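Local coordinates for periplasmic beta-glucosidase (Pseudomonas aeruginosa, PDB 6R5T), which probably hydrolyses terminal, non-reducing beta-D-glucosyl residues in the periplasm with release of beta-D-glucose, as a member of glycoside hydrolase family 3, at residues R501-L506 / L525-E530; A382-L387 / E461-T466; Y322-F327 / Y331-K336; A60-V65 / I72-A77; T86-S91 / R356-E361. The protein carries 1 engineered substitution. One frame throughout, in Å; residues are numbered along the deposited sequence. Where two conformers were deposited one is given.

Interaction 1 of 5, residues R501-L506 / L525-E530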
# COMPACT_ATOMS: atom_id res chain seq x y z
N ARG A 501 21.03 3.09 -19.33
CA ARG A 501 22.38 2.71 -19.84
C ARG A 501 22.84 3.79 -20.83
O ARG A 501 24.03 4.22 -20.78
CB ARG A 501 22.28 1.34 -20.50
CG ARG A 501 23.63 0.80 -20.94
CD ARG A 501 23.40 -0.60 -21.48
NE ARG A 501 24.68 -1.13 -21.95
CZ ARG A 501 24.80 -2.18 -22.76
NH1 ARG A 501 23.74 -2.78 -23.25
NH2 ARG A 501 26.01 -2.57 -23.13
N LEU A 502 21.96 4.20 -21.73
CA LEU A 502 22.20 5.29 -22.71
C LEU A 502 22.62 6.57 -21.97
O LEU A 502 23.62 7.24 -22.32
CB LEU A 502 20.96 5.49 -23.59
CG LEU A 502 20.94 6.70 -24.50
CD1 LEU A 502 22.04 6.57 -25.54
CD2 LEU A 502 19.57 6.84 -25.13
N LEU A 503 21.82 6.97 -20.96
CA LEU A 503 22.09 8.23 -20.24
C LEU A 503 23.46 8.13 -19.55
O LEU A 503 24.17 9.14 -19.59
CB LEU A 503 21.01 8.46 -19.18
CG LEU A 503 19.62 8.81 -19.70
CD1 LEU A 503 18.72 9.12 -18.52
CD2 LEU A 503 19.62 9.96 -20.67
N LYS A 504 23.81 7.01 -18.96
CA LYS A 504 25.11 6.89 -18.24
C LYS A 504 26.24 7.05 -19.26
O LYS A 504 27.25 7.74 -18.99
CB LYS A 504 25.23 5.58 -17.49
CG LYS A 504 24.39 5.57 -16.21
CD LYS A 504 24.33 4.25 -15.47
CE LYS A 504 23.26 4.32 -14.39
NZ LYS A 504 23.40 3.25 -13.37
N ALA A 505 26.08 6.43 -20.42
CA ALA A 505 27.13 6.52 -21.47
C ALA A 505 27.20 7.94 -22.01
O ALA A 505 28.31 8.47 -22.22
CB ALA A 505 26.85 5.50 -22.55
N LEU A 506 26.06 8.62 -22.19
CA LEU A 506 26.06 10.02 -22.68
C LEU A 506 26.74 10.91 -21.63
O LEU A 506 27.48 11.83 -22.00
CB LEU A 506 24.64 10.48 -22.97
CG LEU A 506 23.98 9.85 -24.18
CD1 LEU A 506 22.50 10.20 -24.19
CD2 LEU A 506 24.63 10.32 -25.49
N LEU A 525 14.00 9.33 -10.05
CA LEU A 525 14.99 10.07 -10.88
C LEU A 525 16.24 10.43 -10.08
O LEU A 525 16.87 11.45 -10.40
CB LEU A 525 14.29 11.30 -11.42
CG LEU A 525 13.19 11.01 -12.44
CD1 LEU A 525 12.34 12.23 -12.71
CD2 LEU A 525 13.80 10.50 -13.76
N GLY A 526 16.61 9.61 -9.10
CA GLY A 526 17.75 10.01 -8.24
C GLY A 526 19.03 10.15 -9.05
O GLY A 526 19.74 11.12 -8.81
N TRP A 527 19.35 9.20 -9.94
CA TRP A 527 20.62 9.29 -10.72
C TRP A 527 20.54 10.53 -11.60
O TRP A 527 21.53 11.28 -11.73
CB TRP A 527 20.86 8.04 -11.57
CG TRP A 527 22.12 8.12 -12.38
CD1 TRP A 527 23.34 7.60 -12.03
CD2 TRP A 527 22.30 8.72 -13.66
NE1 TRP A 527 24.26 7.86 -13.01
CE2 TRP A 527 23.67 8.59 -13.99
CE3 TRP A 527 21.45 9.40 -14.52
CZ2 TRP A 527 24.17 9.08 -15.19
CZ3 TRP A 527 21.96 9.91 -15.69
CH2 TRP A 527 23.30 9.73 -16.02
N GLU A 528 19.39 10.74 -12.21
CA GLU A 528 19.19 11.88 -13.14
C GLU A 528 19.36 13.21 -12.41
O GLU A 528 20.03 14.13 -12.91
CB GLU A 528 17.83 11.75 -13.82
CG GLU A 528 17.71 10.53 -14.72
CD GLU A 528 17.47 9.18 -14.02
OE1 GLU A 528 17.29 9.11 -12.76
OE2 GLU A 528 17.51 8.13 -14.72
N GLN A 529 18.75 13.33 -11.23
CA GLN A 529 18.85 14.60 -10.47
C GLN A 529 20.34 14.86 -10.09
O GLN A 529 20.74 16.03 -9.96
CB GLN A 529 17.92 14.54 -9.26
CG GLN A 529 18.03 15.75 -8.34
CD GLN A 529 17.69 17.08 -8.97
OE1 GLN A 529 16.94 17.16 -9.93
NE2 GLN A 529 18.28 18.14 -8.43
N GLU A 530 21.13 13.82 -9.86
CA GLU A 530 22.56 13.99 -9.50
C GLU A 530 23.39 14.32 -10.75
O GLU A 530 24.34 15.14 -10.64
CB GLU A 530 23.03 12.73 -8.81
CG GLU A 530 24.43 12.82 -8.25
CD GLU A 530 24.67 14.01 -7.33
OE1 GLU A 530 25.80 14.55 -7.40
OE2 GLU A 530 23.77 14.38 -6.52
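Leu503 and Lys504 meet Trp527 and Glu528 where two helices lie side by side on the mixed sheet of the family 3 C-terminal domain. The short helical segments run nearly parallel, at 19°, with axes 11.6 Å apart. Leu503 comes first. Its CB packs on Trp527 CZ3 at 3.9 Å. Its CD1 turns to Glu528 and lies 4.1 Å from OE2. Deeper in, Leu503 touches Ala475 and Val477, and both it and Glu528 rest on Leu515 of strand 513-518. Lys504 follows and covers one face of the indole. Trp527 reaches this position because its CG stands anti to the backbone N (chi1 179°), which carries the ring across the gap. The lysine chain is extended beyond CG. CG lies over the benzo side, 3.7 Å from Trp527 CZ2. Farther along, Lys504 CE sits 4.1 Å from the centroid of the five-membered ring, a CH-pi contact. Lys504 NZ ends 4.9 Å from that centroid as an off-centre cation-pi contact.

Interaction 2 of 5, residues A382-L387 / E461-T466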
# COMPACT_ATOMS: atom_id res chain seq x y z
N ALA A 382 22.90 17.46 -30.42
CA ALA A 382 22.57 16.02 -30.60
C ALA A 382 21.20 15.76 -29.94
O ALA A 382 21.01 16.14 -28.78
CB ALA A 382 23.62 15.12 -30.04
N VAL A 383 20.27 15.19 -30.69
CA VAL A 383 18.91 14.86 -30.19
C VAL A 383 18.85 13.34 -30.16
O VAL A 383 18.92 12.67 -31.22
CB VAL A 383 17.82 15.48 -31.06
CG1 VAL A 383 16.45 15.12 -30.51
CG2 VAL A 383 18.01 16.97 -31.19
N ILE A 384 18.79 12.77 -28.97
CA ILE A 384 19.07 11.35 -28.77
C ILE A 384 17.98 10.72 -27.90
O ILE A 384 17.63 11.31 -26.89
CB ILE A 384 20.48 11.11 -28.18
CG1 ILE A 384 21.55 11.62 -29.17
CG2 ILE A 384 20.70 9.68 -27.81
CD1 ILE A 384 22.94 11.62 -28.61
N GLY A 385 17.55 9.52 -28.27
CA GLY A 385 16.66 8.72 -27.41
C GLY A 385 15.43 8.23 -28.16
O GLY A 385 15.04 8.80 -29.18
N PRO A 386 14.80 7.17 -27.62
CA PRO A 386 13.68 6.53 -28.33
C PRO A 386 12.40 7.36 -28.37
O PRO A 386 11.53 7.04 -29.14
CB PRO A 386 13.50 5.22 -27.56
CG PRO A 386 14.05 5.50 -26.18
CD PRO A 386 15.21 6.44 -26.42
N LEU A 387 12.31 8.41 -27.58
CA LEU A 387 11.09 9.26 -27.61
C LEU A 387 11.30 10.51 -28.46
O LEU A 387 10.33 11.25 -28.69
CB LEU A 387 10.69 9.54 -26.16
CG LEU A 387 10.21 8.26 -25.47
CD1 LEU A 387 10.14 8.43 -23.99
CD2 LEU A 387 8.85 7.81 -26.04
N GLU A 461 26.71 2.92 -29.54
CA GLU A 461 27.94 3.46 -30.18
C GLU A 461 27.54 4.54 -31.18
O GLU A 461 28.19 5.56 -31.25
CB GLU A 461 28.75 2.35 -30.85
CG GLU A 461 29.40 1.41 -29.87
CD GLU A 461 30.75 1.85 -29.30
OE1 GLU A 461 30.82 2.98 -28.72
OE2 GLU A 461 31.74 1.07 -29.42
N GLU A 462 26.41 4.39 -31.88
CA GLU A 462 25.92 5.44 -32.79
C GLU A 462 25.60 6.71 -32.01
O GLU A 462 25.97 7.81 -32.39
CB GLU A 462 24.71 4.93 -33.56
CG GLU A 462 24.26 5.97 -34.53
CD GLU A 462 22.93 5.72 -35.23
OE1 GLU A 462 22.87 6.01 -36.47
OE2 GLU A 462 21.98 5.26 -34.56
N ALA A 463 24.91 6.56 -30.89
CA ALA A 463 24.55 7.73 -30.07
C ALA A 463 25.82 8.40 -29.52
O ALA A 463 25.85 9.62 -29.47
CB ALA A 463 23.69 7.28 -28.92
N LEU A 464 26.82 7.62 -29.12
CA LEU A 464 28.07 8.23 -28.56
C LEU A 464 28.80 8.97 -29.69
O LEU A 464 29.23 10.08 -29.44
CB LEU A 464 28.95 7.18 -27.95
CG LEU A 464 28.44 6.52 -26.68
CD1 LEU A 464 29.41 5.48 -26.17
CD2 LEU A 464 28.18 7.58 -25.62
N ARG A 465 28.85 8.42 -30.92
CA ARG A 465 29.43 9.20 -32.03
C ARG A 465 28.69 10.51 -32.26
O ARG A 465 29.33 11.50 -32.57
CB ARG A 465 29.35 8.44 -33.37
CG ARG A 465 30.29 7.27 -33.42
CD ARG A 465 30.34 6.67 -34.81
NE ARG A 465 29.10 6.04 -35.22
CZ ARG A 465 28.30 6.51 -36.16
NH1 ARG A 465 28.57 7.64 -36.78
NH2 ARG A 465 27.20 5.85 -36.48
N THR A 466 27.35 10.48 -32.20
CA THR A 466 26.53 11.67 -32.43
C THR A 466 26.83 12.68 -31.32
O THR A 466 27.05 13.84 -31.62
CB THR A 466 25.07 11.21 -32.49
OG1 THR A 466 25.01 10.23 -33.52
CG2 THR A 466 24.12 12.35 -32.74
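Ile384 points from its strand toward helix 461-466 and meets Ala463 and Thr466. From CB the side chain splits. The CG2 branch meets Ala463 CB at 4.0 Å. On the other branch, CG1 stands beside the backbone N, anti to the carbonyl carbon (chi1 -63°), and extends the chain to CD1. Ile384 CD1 lies 3.6 Å from Ala463 O. Ile384 CD1 is also 4.4 Å from Thr466 CG2. Leu502 and Leu506 of helix 497-508 press on the same two methyl ends, CG2 and CD1. One further contact lies two residues back along the strand, where Ala382 CB touches Thr466 CG2 at 3.9 Å. The strand belongs to the mixed sheet of the family 3 C-terminal domain, and helix 456-468 covers one side of it. Strand and helix run roughly antiparallel, at 157°. Thr466 OG1 turns back into its own helix and bonds Glu462 O at 2.8 Å, from above the carbonyl plane. Glu462 O also takes the backbone N of Thr466. The threonine therefore offers its methyl group to the strand. No hydrogen bond joins the two segments; methyl groups make the contact, one of them against a helix carbonyl oxygen.

Interaction 3 of 5, residues Y322-F327 / Y331-K336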
# COMPACT_ATOMS: atom_id res chain seq x y z
N TYR A 322 -33.00 14.30 -23.40
CA TYR A 322 -33.83 15.53 -23.38
C TYR A 322 -32.87 16.74 -23.20
O TYR A 322 -32.85 17.67 -24.01
CB TYR A 322 -34.90 15.40 -22.30
CG TYR A 322 -35.83 16.59 -22.21
CD1 TYR A 322 -35.44 17.76 -21.58
CD2 TYR A 322 -37.10 16.53 -22.76
CE1 TYR A 322 -36.31 18.83 -21.44
CE2 TYR A 322 -37.95 17.61 -22.69
CZ TYR A 322 -37.56 18.76 -22.03
OH TYR A 322 -38.44 19.80 -21.91
N ASP A 323 -31.99 16.65 -22.19
CA ASP A 323 -31.06 17.75 -21.86
C ASP A 323 -30.09 17.99 -23.02
O ASP A 323 -29.71 19.17 -23.22
CB ASP A 323 -30.33 17.50 -20.56
CG ASP A 323 -31.20 17.59 -19.34
OD1 ASP A 323 -32.40 18.08 -19.46
OD2 ASP A 323 -30.73 17.11 -18.26
N LEU A 324 -29.71 16.94 -23.75
CA LEU A 324 -28.79 17.04 -24.90
C LEU A 324 -29.46 17.65 -26.14
O LEU A 324 -28.78 17.90 -27.13
CB LEU A 324 -28.22 15.66 -25.18
CG LEU A 324 -27.09 15.30 -24.22
CD1 LEU A 324 -26.79 13.83 -24.29
CD2 LEU A 324 -25.86 16.10 -24.58
N GLY A 325 -30.76 17.85 -26.08
CA GLY A 325 -31.53 18.48 -27.17
C GLY A 325 -31.98 17.49 -28.21
O GLY A 325 -32.41 17.91 -29.30
N LEU A 326 -31.81 16.19 -27.98
CA LEU A 326 -31.96 15.17 -29.03
C LEU A 326 -33.44 14.93 -29.34
O LEU A 326 -33.71 14.46 -30.43
CB LEU A 326 -31.20 13.91 -28.66
CG LEU A 326 -29.68 14.10 -28.61
CD1 LEU A 326 -29.04 12.90 -27.91
CD2 LEU A 326 -29.07 14.27 -30.00
N PHE A 327 -34.34 15.21 -28.43
CA PHE A 327 -35.80 15.10 -28.77
C PHE A 327 -36.22 16.30 -29.61
O PHE A 327 -37.13 16.16 -30.42
CB PHE A 327 -36.66 14.97 -27.54
CG PHE A 327 -36.57 13.63 -26.88
CD1 PHE A 327 -37.11 12.52 -27.51
CD2 PHE A 327 -35.91 13.46 -25.69
CE1 PHE A 327 -37.02 11.26 -26.95
CE2 PHE A 327 -35.86 12.21 -25.10
CZ PHE A 327 -36.37 11.10 -25.75
N TYR A 331 -30.44 15.54 -34.98
CA TYR A 331 -29.30 15.86 -35.87
C TYR A 331 -28.64 17.19 -35.48
O TYR A 331 -27.85 17.71 -36.29
CB TYR A 331 -29.73 15.85 -37.35
CG TYR A 331 -30.22 14.50 -37.81
CD1 TYR A 331 -29.35 13.53 -38.25
CD2 TYR A 331 -31.56 14.17 -37.72
CE1 TYR A 331 -29.79 12.28 -38.67
CE2 TYR A 331 -32.03 12.92 -38.10
CZ TYR A 331 -31.14 11.98 -38.58
OH TYR A 331 -31.57 10.75 -38.97
N ARG A 332 -28.86 17.68 -34.28
CA ARG A 332 -28.37 19.04 -33.90
C ARG A 332 -26.84 19.10 -33.89
O ARG A 332 -26.31 20.20 -34.14
CB ARG A 332 -28.96 19.47 -32.57
CG ARG A 332 -28.53 18.63 -31.37
CD ARG A 332 -29.41 18.83 -30.17
NE ARG A 332 -29.52 20.22 -29.81
CZ ARG A 332 -30.57 21.03 -30.05
NH1 ARG A 332 -31.68 20.56 -30.57
NH2 ARG A 332 -30.52 22.29 -29.70
N ARG A 333 -26.14 17.98 -33.70
CA ARG A 333 -24.65 17.96 -33.76
C ARG A 333 -24.17 17.36 -35.08
O ARG A 333 -22.97 17.07 -35.21
CB ARG A 333 -24.11 17.19 -32.53
CG ARG A 333 -24.44 17.89 -31.23
CD ARG A 333 -23.82 17.16 -30.03
NE ARG A 333 -24.09 17.95 -28.87
CZ ARG A 333 -25.24 17.98 -28.19
NH1 ARG A 333 -26.19 17.09 -28.39
NH2 ARG A 333 -25.37 18.84 -27.22
N LEU A 334 -25.07 17.14 -36.06
CA LEU A 334 -24.74 16.37 -37.29
C LEU A 334 -24.92 17.21 -38.56
O LEU A 334 -24.85 16.62 -39.62
CB LEU A 334 -25.60 15.12 -37.28
CG LEU A 334 -25.24 14.15 -36.17
CD1 LEU A 334 -26.25 13.03 -36.06
CD2 LEU A 334 -23.85 13.59 -36.42
N GLY A 335 -25.12 18.51 -38.42
CA GLY A 335 -25.35 19.46 -39.54
C GLY A 335 -26.62 19.11 -40.31
O GLY A 335 -27.50 18.40 -39.74
N LYS A 336 -26.66 19.54 -41.57
CA LYS A 336 -27.81 19.34 -42.51
C LYS A 336 -27.53 18.17 -43.45
O LYS A 336 -26.38 17.92 -43.78
CB LYS A 336 -28.05 20.57 -43.40
CG LYS A 336 -27.99 21.93 -42.72
CD LYS A 336 -29.27 22.33 -42.01
CE LYS A 336 -29.16 22.38 -40.50
NZ LYS A 336 -30.29 23.14 -39.91
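Arg332 and Arg333 bring two guanidinium groups to the carbonyls of Leu324 and Gly325, and they come in differently. The target is a Schellman motif, with Gly325 at positive phi where the chain leaves helix 307-323. The arginines lie in a type I turn from Tyr331 to Leu334. Arg333 approaches edge-on. Its chain is extended from CG to NE, and NH1 bonds Leu324 O at 3.0 Å with an N-H...O angle of 159°. The oxygen lies near the guanidinium plane, and the donor sits on a lone pair in the carbonyl plane. Leu324 crosses this arginine at about a right angle, with CD2 3.8 Å from Arg333 NH2. NH1 also forms a salt bridge with Asp120, and NE bonds Ser170 O, so the group is fixed from several directions. Arg332 instead lays a face of its guanidinium over Gly325 CA. Its CG stands between the backbone N and the carbonyl carbon (chi1 65°), and the chain bends at chi3. Arg332 NE is hydrogen-bonded to Ala166 O. The bond from Arg332 NH1 to Gly325 O is weak, at 3.0 Å and 125°, while Arg332 CD lies 3.2 Å from Leu324 O.

Interaction 4 of 5, residues A60-V65 / I72-A77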
# COMPACT_ATOMS: atom_id res chain seq x y z
N ALA A 60 -25.48 7.83 -39.86
CA ALA A 60 -25.97 6.52 -40.36
C ALA A 60 -26.69 5.76 -39.23
O ALA A 60 -27.77 5.18 -39.44
CB ALA A 60 -24.84 5.72 -40.95
N MET A 61 -26.15 5.82 -38.01
CA MET A 61 -26.84 5.20 -36.86
C MET A 61 -28.13 5.94 -36.53
O MET A 61 -29.18 5.27 -36.27
CB MET A 61 -25.97 5.26 -35.62
CG MET A 61 -24.63 4.73 -35.88
SD MET A 61 -24.77 3.01 -35.80
CE MET A 61 -23.21 2.74 -34.97
N GLN A 62 -28.07 7.26 -36.42
CA GLN A 62 -29.26 8.07 -36.05
C GLN A 62 -30.36 7.85 -37.12
O GLN A 62 -31.57 7.84 -36.77
CB GLN A 62 -28.86 9.53 -35.91
CG GLN A 62 -29.75 10.37 -35.04
CD GLN A 62 -29.74 9.99 -33.56
OE1 GLN A 62 -30.41 9.05 -33.19
NE2 GLN A 62 -29.06 10.75 -32.70
N ASP A 63 -29.94 7.65 -38.37
CA ASP A 63 -30.90 7.39 -39.47
C ASP A 63 -31.71 6.12 -39.20
O ASP A 63 -32.86 6.07 -39.66
CB ASP A 63 -30.22 7.30 -40.83
CG ASP A 63 -29.74 8.63 -41.40
OD1 ASP A 63 -30.12 9.72 -40.92
OD2 ASP A 63 -28.96 8.56 -42.32
N GLN A 64 -31.14 5.12 -38.55
CA GLN A 64 -31.82 3.83 -38.33
C GLN A 64 -32.97 4.02 -37.36
O GLN A 64 -33.91 3.20 -37.37
CB GLN A 64 -30.87 2.76 -37.82
CG GLN A 64 -29.68 2.55 -38.74
CD GLN A 64 -30.12 2.40 -40.17
OE1 GLN A 64 -30.91 1.50 -40.48
NE2 GLN A 64 -29.67 3.31 -41.04
N VAL A 65 -32.90 5.03 -36.49
CA VAL A 65 -33.95 5.29 -35.47
C VAL A 65 -35.30 5.56 -36.14
O VAL A 65 -36.32 5.19 -35.56
CB VAL A 65 -33.52 6.46 -34.57
CG1 VAL A 65 -34.65 7.00 -33.76
CG2 VAL A 65 -32.37 6.04 -33.68
N ILE A 72 -37.00 7.00 -30.81
CA ILE A 72 -36.23 7.67 -29.71
C ILE A 72 -34.79 7.76 -30.20
O ILE A 72 -34.18 6.75 -30.52
CB ILE A 72 -36.35 6.88 -28.39
CG1 ILE A 72 -37.81 6.85 -27.89
CG2 ILE A 72 -35.42 7.48 -27.36
CD1 ILE A 72 -38.03 5.94 -26.74
N PRO A 73 -34.20 8.98 -30.23
CA PRO A 73 -32.85 9.15 -30.75
C PRO A 73 -31.79 8.51 -29.84
O PRO A 73 -32.02 8.36 -28.64
CB PRO A 73 -32.62 10.64 -30.75
CG PRO A 73 -33.50 11.12 -29.67
CD PRO A 73 -34.75 10.25 -29.76
N LEU A 74 -30.71 8.10 -30.48
CA LEU A 74 -29.52 7.62 -29.74
C LEU A 74 -28.80 8.84 -29.19
O LEU A 74 -28.91 9.93 -29.76
CB LEU A 74 -28.60 6.90 -30.73
CG LEU A 74 -29.21 5.66 -31.36
CD1 LEU A 74 -28.43 5.30 -32.60
CD2 LEU A 74 -29.25 4.51 -30.38
N PHE A 75 -28.00 8.60 -28.16
CA PHE A 75 -26.81 9.45 -27.95
C PHE A 75 -25.54 8.65 -28.28
O PHE A 75 -25.53 7.41 -28.24
CB PHE A 75 -26.80 10.12 -26.57
CG PHE A 75 -26.47 9.24 -25.40
CD1 PHE A 75 -25.18 8.83 -25.14
CD2 PHE A 75 -27.44 8.90 -24.48
CE1 PHE A 75 -24.88 8.08 -24.01
CE2 PHE A 75 -27.16 8.12 -23.37
CZ PHE A 75 -25.88 7.71 -23.13
N HIS A 76 -24.49 9.40 -28.58
CA HIS A 76 -23.18 8.84 -29.00
C HIS A 76 -22.10 9.35 -28.06
O HIS A 76 -22.00 10.58 -27.87
CB HIS A 76 -22.85 9.21 -30.46
CG HIS A 76 -23.64 8.42 -31.44
ND1 HIS A 76 -24.95 8.76 -31.74
CD2 HIS A 76 -23.33 7.31 -32.16
CE1 HIS A 76 -25.40 7.84 -32.59
NE2 HIS A 76 -24.45 6.97 -32.88
N ALA A 77 -21.34 8.41 -27.51
CA ALA A 77 -20.29 8.74 -26.53
C ALA A 77 -18.92 8.30 -27.03
O ALA A 77 -18.80 7.40 -27.86
CB ALA A 77 -20.65 8.13 -25.19
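Gln62 clasps the backbone of Leu74 with both ends of its amide, and this is the tight part of the contact. Leu74 N gives its hydrogen to Gln62 OE1 at 2.9 Å, on a lone pair in the carbonyl plane. Gln62 NE2 donates to Leu74 O at 3.1 Å, nearly straight at 171°. The side chain reaches there by bending at chi2 (66°). Val65 adds to the grip: CG1 rests 3.3 Å from Ile72 O, and CG2 lies 3.9 Å from Leu74 CG. On the inner side, Met61 CB meets the edge of the His76 ring in its plane, 3.6 Å from NE2, and touches Leu74 CD1 at 3.9 Å. The end of Met61 then leads off toward Met38 and Ile41 of helix 34-42. The contact ends on the partly exposed side of the helix, where Asp63 bonds Tyr331 and Gln64 bonds Arg42. The contact joins helix 55-65 to strand 75-78 in a beta-alpha-beta unit of the barrel domain. The paired amide bonds fix the rotation of Gln62 and satisfy both backbone polar groups of Leu74. His76 NE2, by contrast, is buried without a polar partner, which is consistent with a neutral ring.

Interaction 5 of 5, residues T86-S91 / R356-E361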
# COMPACT_ATOMS: atom_id res chain seq x y z
N THR A 86 -7.45 17.30 -31.80
CA THR A 86 -6.29 18.07 -31.31
C THR A 86 -6.04 17.57 -29.88
O THR A 86 -6.88 17.80 -29.00
CB THR A 86 -6.50 19.57 -31.31
OG1 THR A 86 -6.92 19.99 -32.61
CG2 THR A 86 -5.24 20.27 -30.92
N ILE A 87 -4.94 16.86 -29.70
CA ILE A 87 -4.66 16.25 -28.37
C ILE A 87 -3.84 17.21 -27.52
O ILE A 87 -2.77 17.67 -27.91
CB ILE A 87 -4.01 14.88 -28.56
CG1 ILE A 87 -4.84 13.99 -29.51
CG2 ILE A 87 -3.80 14.24 -27.20
CD1 ILE A 87 -6.34 13.95 -29.20
N PHE A 88 -4.36 17.49 -26.34
CA PHE A 88 -3.70 18.28 -25.31
C PHE A 88 -2.81 17.34 -24.51
O PHE A 88 -2.84 16.13 -24.64
CB PHE A 88 -4.75 18.98 -24.46
CG PHE A 88 -5.54 20.00 -25.24
CD1 PHE A 88 -5.09 21.30 -25.38
CD2 PHE A 88 -6.72 19.65 -25.86
CE1 PHE A 88 -5.78 22.22 -26.16
CE2 PHE A 88 -7.43 20.56 -26.64
CZ PHE A 88 -6.95 21.85 -26.79
N PRO A 89 -2.00 17.90 -23.60
CA PRO A 89 -1.30 17.02 -22.66
C PRO A 89 -2.27 16.11 -21.93
O PRO A 89 -3.43 16.45 -21.73
CB PRO A 89 -0.67 17.99 -21.65
CG PRO A 89 -0.48 19.26 -22.46
CD PRO A 89 -1.68 19.29 -23.39
N ILE A 90 -1.74 14.98 -21.48
CA ILE A 90 -2.44 14.13 -20.51
C ILE A 90 -2.88 14.95 -19.34
O ILE A 90 -2.27 15.97 -18.98
CB ILE A 90 -1.61 12.88 -20.16
CG1 ILE A 90 -0.23 13.26 -19.61
CG2 ILE A 90 -1.49 11.96 -21.33
CD1 ILE A 90 0.42 12.18 -18.79
N SER A 91 -3.94 14.49 -18.66
CA SER A 91 -4.51 15.22 -17.50
C SER A 91 -3.45 15.53 -16.45
O SER A 91 -3.50 16.58 -15.86
CB SER A 91 -5.68 14.48 -16.91
OG SER A 91 -6.72 14.44 -17.86
N ARG A 356 -0.75 24.14 -28.43
CA ARG A 356 0.65 24.58 -28.17
C ARG A 356 0.65 25.46 -26.91
O ARG A 356 1.53 25.28 -26.04
CB ARG A 356 1.19 25.31 -29.41
CG ARG A 356 2.66 25.68 -29.29
CD ARG A 356 3.15 26.19 -30.63
NE ARG A 356 4.53 26.60 -30.61
CZ ARG A 356 5.25 26.79 -31.70
NH1 ARG A 356 4.69 26.58 -32.88
NH2 ARG A 356 6.51 27.18 -31.62
N GLU A 357 -0.29 26.40 -26.79
CA GLU A 357 -0.34 27.31 -25.61
C GLU A 357 -0.61 26.50 -24.34
O GLU A 357 0.01 26.77 -23.31
CB GLU A 357 -1.36 28.41 -25.82
CG GLU A 357 -0.84 29.36 -26.91
CD GLU A 357 -1.71 30.54 -27.30
OE1 GLU A 357 -2.88 30.57 -26.92
OE2 GLU A 357 -1.19 31.41 -28.04
N VAL A 358 -1.53 25.56 -24.39
CA VAL A 358 -1.87 24.76 -23.20
C VAL A 358 -0.66 23.89 -22.84
O VAL A 358 -0.30 23.79 -21.65
CB VAL A 358 -3.14 23.92 -23.44
CG1 VAL A 358 -3.27 22.82 -22.40
CG2 VAL A 358 -4.39 24.81 -23.45
N ALA A 359 -0.03 23.26 -23.83
CA ALA A 359 1.08 22.32 -23.55
C ALA A 359 2.28 23.06 -22.95
O ALA A 359 2.92 22.51 -22.04
CB ALA A 359 1.48 21.56 -24.78
N ARG A 360 2.46 24.33 -23.28
CA ARG A 360 3.59 25.07 -22.65
C ARG A 360 3.41 25.14 -21.13
O ARG A 360 4.43 25.18 -20.43
CB ARG A 360 3.64 26.52 -23.16
CG ARG A 360 4.14 26.72 -24.58
CD ARG A 360 3.83 28.20 -24.94
NE ARG A 360 4.18 28.42 -26.34
CZ ARG A 360 3.66 29.33 -27.15
NH1 ARG A 360 2.77 30.20 -26.71
NH2 ARG A 360 4.09 29.40 -28.39
N GLU A 361 2.17 25.26 -20.65
CA GLU A 361 1.87 25.58 -19.25
C GLU A 361 2.12 24.39 -18.32
O GLU A 361 2.28 24.64 -17.13
CB GLU A 361 0.43 26.06 -19.10
CG GLU A 361 0.13 27.36 -19.85
CD GLU A 361 0.94 28.56 -19.37
OE1 GLU A 361 1.39 28.55 -18.19
OE2 GLU A 361 1.18 29.48 -20.20
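Phe88 and Pro89 press on Val358 and Ala359 of helix 352-362. The apolar contacts come first. Val358 CB meets the rim of the Phe88 ring close to the ring plane, 3.8 Å from its CD1. With chi1 at 164°, Val358 directs CG1 to the proline, 4.0 Å from Pro89 CD. The proline ring reaches the helix surface itself: Pro89 CG is 3.6 Å from Ala359 CA and 3.8 Å from Ala359 CB. No polar bond joins the two segments. Salt bridges to other parts hold the helix: Arg356 and Arg360 to Asp551, Glu357 to Arg105. Other apolar neighbours extend the patch, with Phe88 on Ile109, Val358 on Val102 and Ala359 on Ala548. Here a loop after barrel strand 75-78 packs on the helix that leads into strand 364-368, an interdomain seam between the TIM-barrel-like and alpha/beta domains of a family 3 glycoside hydrolase.

In the fold
From the N terminus, interaction 4 comes first and closes a short loop inside a beta-alpha-beta unit of the barrel domain. Interaction 5 opens next and closes only after 264 intervening residues, joining that domain to the helix entering the C-terminal one. Interaction 3 is nested within this long loop and closes a short loop after helix 307-323. It packs against interaction 4, their centres 10 Å apart, with Leu326 on Pro73. Interactions 2 and 1 follow in series within the C-terminal domain. They touch through Leu464 and Ala505. None of the five cross. The pairs 3-4 and 1-2 lie far apart, with interaction 5 in between.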